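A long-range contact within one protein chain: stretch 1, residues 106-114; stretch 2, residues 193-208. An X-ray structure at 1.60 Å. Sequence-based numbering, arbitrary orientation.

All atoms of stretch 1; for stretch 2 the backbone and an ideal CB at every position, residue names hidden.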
# COMPACT_ATOMS: atom_id res chain seq x y z
N LYS A 106 5.49 19.89 -5.27
CA LYS A 106 6.13 20.00 -3.97
C LYS A 106 6.38 18.63 -3.33
O LYS A 106 7.19 18.51 -2.42
CB LYS A 106 5.28 20.87 -3.04
CG LYS A 106 5.10 22.28 -3.58
CD LYS A 106 4.29 23.16 -2.64
CE LYS A 106 4.05 24.52 -3.26
NZ LYS A 106 3.19 25.38 -2.41
N LYS A 107 5.68 17.61 -3.81
CA LYS A 107 5.88 16.27 -3.27
C LYS A 107 5.22 15.21 -4.14
O LYS A 107 4.09 15.38 -4.57
CB LYS A 107 5.33 16.18 -1.84
CG LYS A 107 5.72 14.89 -1.12
CD LYS A 107 5.99 15.12 0.37
CE LYS A 107 4.71 15.47 1.12
NZ LYS A 107 4.96 15.70 2.58
N PHE A 108 5.96 14.14 -4.41
CA PHE A 108 5.45 13.04 -5.22
C PHE A 108 5.49 11.74 -4.44
O PHE A 108 6.52 11.40 -3.85
CB PHE A 108 6.29 12.88 -6.50
CG PHE A 108 5.95 11.65 -7.32
CD1 PHE A 108 4.63 11.34 -7.63
CD2 PHE A 108 6.96 10.83 -7.82
CE1 PHE A 108 4.33 10.22 -8.42
CE2 PHE A 108 6.67 9.72 -8.61
CZ PHE A 108 5.36 9.42 -8.91
N PHE A 109 4.36 11.05 -4.41
CA PHE A 109 4.25 9.75 -3.74
C PHE A 109 4.17 8.69 -4.83
O PHE A 109 3.14 8.55 -5.49
CB PHE A 109 2.95 9.62 -2.92
CG PHE A 109 2.98 10.31 -1.59
CD1 PHE A 109 2.90 11.70 -1.50
CD2 PHE A 109 3.03 9.57 -0.41
CE1 PHE A 109 2.85 12.34 -0.26
CE2 PHE A 109 2.98 10.20 0.85
CZ PHE A 109 2.89 11.58 0.92
N PRO A 110 5.26 7.95 -5.06
CA PRO A 110 5.16 6.92 -6.10
C PRO A 110 4.33 5.74 -5.61
O PRO A 110 3.93 5.68 -4.45
CB PRO A 110 6.62 6.56 -6.37
CG PRO A 110 7.29 6.83 -5.05
CD PRO A 110 6.66 8.12 -4.61
N SER A 111 4.08 4.79 -6.51
CA SER A 111 3.27 3.61 -6.21
C SER A 111 4.01 2.62 -5.31
O SER A 111 4.52 1.60 -5.77
CB SER A 111 2.84 2.94 -7.52
OG SER A 111 1.96 1.86 -7.27
N GLU A 112 4.05 2.94 -4.02
CA GLU A 112 4.70 2.10 -3.03
C GLU A 112 3.61 1.30 -2.35
O GLU A 112 3.14 0.30 -2.89
CB GLU A 112 5.45 2.99 -2.04
CG GLU A 112 6.67 3.71 -2.64
CD GLU A 112 7.90 2.82 -2.68
OE1 GLU A 112 7.97 1.88 -1.86
OE2 GLU A 112 8.80 3.06 -3.52
N PHE A 113 3.19 1.75 -1.17
CA PHE A 113 2.11 1.11 -0.44
C PHE A 113 2.30 -0.38 -0.15
O PHE A 113 1.37 -1.19 -0.26
CB PHE A 113 0.79 1.36 -1.18
CG PHE A 113 0.51 2.81 -1.40
CD1 PHE A 113 0.79 3.41 -2.63
CD2 PHE A 113 0.03 3.61 -0.36
CE1 PHE A 113 0.63 4.78 -2.81
CE2 PHE A 113 -0.14 4.99 -0.54
CZ PHE A 113 0.16 5.57 -1.77
N GLY A 114 3.52 -0.73 0.23
CA GLY A 114 3.85 -2.10 0.57
C GLY A 114 5.05 -2.07 1.49
O GLY A 114 5.20 -1.16 2.31
N UNK A 193 -7.06 3.25 6.90
CA UNK A 193 -6.01 3.87 7.69
C UNK A 193 -4.80 4.24 6.84
O UNK A 193 -4.13 5.23 7.12
CB UNK A 193 -5.59 2.93 8.82
N UNK A 194 -4.51 3.45 5.81
CA UNK A 194 -3.39 3.79 4.95
C UNK A 194 -3.74 5.13 4.29
O UNK A 194 -2.87 5.98 4.10
CB UNK A 194 -3.12 2.70 3.92
N UNK A 195 -5.01 5.32 3.96
CA UNK A 195 -5.40 6.59 3.36
C UNK A 195 -5.11 7.72 4.34
O UNK A 195 -4.52 8.74 3.99
CB UNK A 195 -6.88 6.58 2.97
N UNK A 196 -5.52 7.54 5.58
CA UNK A 196 -5.31 8.55 6.59
C UNK A 196 -3.84 8.90 6.80
O UNK A 196 -3.47 10.08 6.81
CB UNK A 196 -5.92 8.08 7.91
N UNK A 197 -2.99 7.89 6.94
CA UNK A 197 -1.56 8.13 7.14
C UNK A 197 -0.88 8.72 5.91
O UNK A 197 0.07 9.49 6.03
CB UNK A 197 -0.86 6.82 7.53
N UNK A 198 -1.36 8.37 4.73
CA UNK A 198 -0.77 8.90 3.51
C UNK A 198 -0.99 10.41 3.45
O UNK A 198 -0.09 11.16 3.10
CB UNK A 198 -1.36 8.22 2.28
N UNK A 199 -2.20 10.84 3.80
CA UNK A 199 -2.51 12.26 3.77
C UNK A 199 -1.80 12.99 4.91
O UNK A 199 -1.36 14.13 4.75
CB UNK A 199 -4.02 12.48 3.86
N UNK A 200 -1.66 12.34 6.07
CA UNK A 200 -0.95 12.96 7.18
C UNK A 200 0.48 13.23 6.72
O UNK A 200 1.04 14.29 6.97
CB UNK A 200 -0.98 12.08 8.43
N UNK A 201 1.06 12.25 6.02
CA UNK A 201 2.42 12.39 5.51
C UNK A 201 2.48 13.48 4.44
O UNK A 201 3.43 14.27 4.40
CB UNK A 201 2.92 11.06 4.94
N UNK A 202 1.47 13.54 3.59
CA UNK A 202 1.43 14.54 2.52
C UNK A 202 1.47 15.96 3.08
O UNK A 202 2.15 16.83 2.53
CB UNK A 202 0.17 14.35 1.67
N UNK A 203 0.75 16.18 4.17
CA UNK A 203 0.67 17.49 4.81
C UNK A 203 1.78 17.77 5.81
O UNK A 203 1.83 18.86 6.40
CB UNK A 203 -0.68 17.63 5.52
N UNK A 204 2.67 16.81 6.00
CA UNK A 204 3.78 16.94 6.94
C UNK A 204 5.09 17.29 6.23
O UNK A 204 5.67 16.46 5.54
CB UNK A 204 3.95 15.64 7.73
N UNK A 205 5.58 18.53 6.40
CA UNK A 205 6.82 18.93 5.75
C UNK A 205 8.02 18.05 6.10
O UNK A 205 8.98 17.98 5.34
CB UNK A 205 7.14 20.38 6.12
N UNK A 206 7.95 17.38 7.25
CA UNK A 206 9.05 16.53 7.69
C UNK A 206 9.25 15.26 6.88
O UNK A 206 10.28 14.59 7.04
CB UNK A 206 8.83 16.15 9.15
N UNK A 207 8.30 14.91 6.01
CA UNK A 207 8.44 13.70 5.21
C UNK A 207 9.15 13.95 3.88
O UNK A 207 9.21 13.06 3.04
CB UNK A 207 7.06 13.09 4.95
N UNK A 208 9.69 15.15 3.70
CA UNK A 208 10.40 15.49 2.47
C UNK A 208 11.57 14.53 2.22
O UNK A 208 12.47 14.41 3.05
CB UNK A 208 10.91 16.93 2.54

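Positions 193 to 202 form a helix running nearly antiparallel to strand 107-109 (157° between their directions), and one side of it meets the rings of Phe 109 and Phe 113. At 193 the backbone is helical and stretch 1 offers nothing near the CB, so many side chains would suit; the residue is Asp 193.

Position 194 points its CB toward stretch 1, with the ideal CB 5.4 Å from CD2 of Phe 113. A modest apolar side chain could close that gap. Val 194 does so: its CG1 lies 3.9 Å from Phe 113 CD2, at the edge of the ring.

Positions 195, 196 and 197 have no atom of stretch 1 within 5.5 Å of the ideal CB, and the visible atoms set little limit on them. They are Gly 195, Thr 196 and Phe 197.

Position 198 faces stretch 1 directly. Its ideal CB is 4.5 Å from Phe 113 CE2 and 5.0 Å from Phe 109 CE2, so a short or branched side chain such as valine, threonine, serine or alanine would suit the space between the two rings. A hydroxyl would also need a polar partner, and the carbonyl of 194, one helical turn back, can supply it. Thr 198 has chi1 in the m well, and its OG1 donates a hydrogen bond to Val 194 O at 2.7 Å. The same OG1 lies 3.5 Å from Phe 113 CE2 at the ring edge, while CG2 packs 4.0 Å from Phe 109 CE2.

Positions 199 and 200 direct their CB away from stretch 1, which therefore does not discriminate among side chains; they hold Ile 199 and Arg 200.

At 201 the CB points sideways, yet the ideal CB is already 4.1 Å from Phe 109 CZ. Little needs to be added for contact, and a small apolar residue fits. Ala 201 places its CB 4.0 Å from that CZ. Position 202 is similar: its ideal CB is 3.9 Å from Phe 109 CE1 and 4.7 Å from Lys 107 CE, again favouring a small side chain. Ala 202 brings its CB within 3.8 Å of Phe 109 CE1.

The Lys 107 ammonium reaches the carbonyls of 201 and 202, donating hydrogen bonds to Ala 201 O (2.8 Å) and Ala 202 O (3.0 Å) from its NZ. These acceptors are backbone carbonyls, so they do not depend on the side chains at 201 and 202.

Position 203 points away, so stretch 1 sets little limit there; it is Asn 203. At 204 the CB is sideways, 5.3 Å from Lys 107 NZ, so an acid or a neutral polar residue would be plausible. Asp 204 OD1 accepts a hydrogen bond from the backbone N of 206 at 2.9 Å.

Position 205, with phi -58°, is compatible with proline, and is Pro 205. Position 206 also points away and is equally unrestricted by stretch 1; it is Asn 206.

At 207 the CB points toward stretch 1, 4.1 Å from Lys 107 NZ, which calls for a short acceptor: serine, threonine, asparagine or aspartate. Thr 207, chi1 p, accepts a hydrogen bond from Lys 107 NZ through OG1 at 2.7 Å.

Position 208 points sideways with open space about its CB, so many side chains would suit, and a long one could still come nearer to stretch 1, as the end of Leu 208 does.

Stretch 2 (193-208) DVGTFTIRAANDPNTL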
# COMPACT_ATOMS: atom_id res chain seq x y z
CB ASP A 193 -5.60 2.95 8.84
CG ASP A 193 -6.63 2.93 9.97
OD1 ASP A 193 -6.50 2.08 10.88
OD2 ASP A 193 -7.56 3.77 9.96
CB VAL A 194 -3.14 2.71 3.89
CG1 VAL A 194 -2.15 3.21 2.84
CG2 VAL A 194 -2.57 1.47 4.57
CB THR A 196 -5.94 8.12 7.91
OG1 THR A 196 -7.34 7.89 7.69
CG2 THR A 196 -5.76 9.19 8.98
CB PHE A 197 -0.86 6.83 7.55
CG PHE A 197 -1.08 6.45 8.98
CD1 PHE A 197 -1.88 5.36 9.32
CD2 PHE A 197 -0.49 7.20 10.00
CE1 PHE A 197 -2.09 5.03 10.65
CE2 PHE A 197 -0.70 6.87 11.34
CZ PHE A 197 -1.49 5.78 11.66
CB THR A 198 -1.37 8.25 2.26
OG1 THR A 198 -1.10 6.84 2.28
CG2 THR A 198 -0.78 8.85 0.99
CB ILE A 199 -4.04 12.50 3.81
CG1 ILE A 199 -4.68 12.06 2.49
CG2 ILE A 199 -4.34 13.98 4.03
CD1 ILE A 199 -4.46 10.62 2.12
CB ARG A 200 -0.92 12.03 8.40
CG ARG A 200 -2.15 12.10 9.27
CD ARG A 200 -2.25 13.44 9.98
NE ARG A 200 -1.96 13.35 11.41
CZ ARG A 200 -0.99 14.03 12.01
NH1 ARG A 200 -0.22 14.85 11.31
NH2 ARG A 200 -0.80 13.90 13.32
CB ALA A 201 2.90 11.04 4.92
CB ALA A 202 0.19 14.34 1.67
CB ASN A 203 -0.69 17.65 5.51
CG ASN A 203 -1.84 17.75 4.53
OD1 ASN A 203 -1.78 18.51 3.56
ND2 ASN A 203 -2.91 16.99 4.78
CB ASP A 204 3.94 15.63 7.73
CG ASP A 204 5.12 15.65 8.68
OD1 ASP A 204 5.67 16.74 8.95
OD2 ASP A 204 5.50 14.56 9.17
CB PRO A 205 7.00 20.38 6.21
CG PRO A 205 6.37 20.37 7.56
CD PRO A 205 5.11 19.57 7.33
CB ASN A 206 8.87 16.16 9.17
CG ASN A 206 8.96 17.36 10.09
OD1 ASN A 206 9.80 18.24 9.89
ND2 ASN A 206 8.13 17.39 11.12
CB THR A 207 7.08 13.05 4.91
OG1 THR A 207 6.29 13.93 4.11
CG2 THR A 207 6.34 12.72 6.19
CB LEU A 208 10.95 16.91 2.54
CG LEU A 208 11.85 17.28 1.35
CD1 LEU A 208 11.01 17.39 0.10
CD2 LEU A 208 12.58 18.58 1.63
O HOH W 1 7.16 16.72 3.13
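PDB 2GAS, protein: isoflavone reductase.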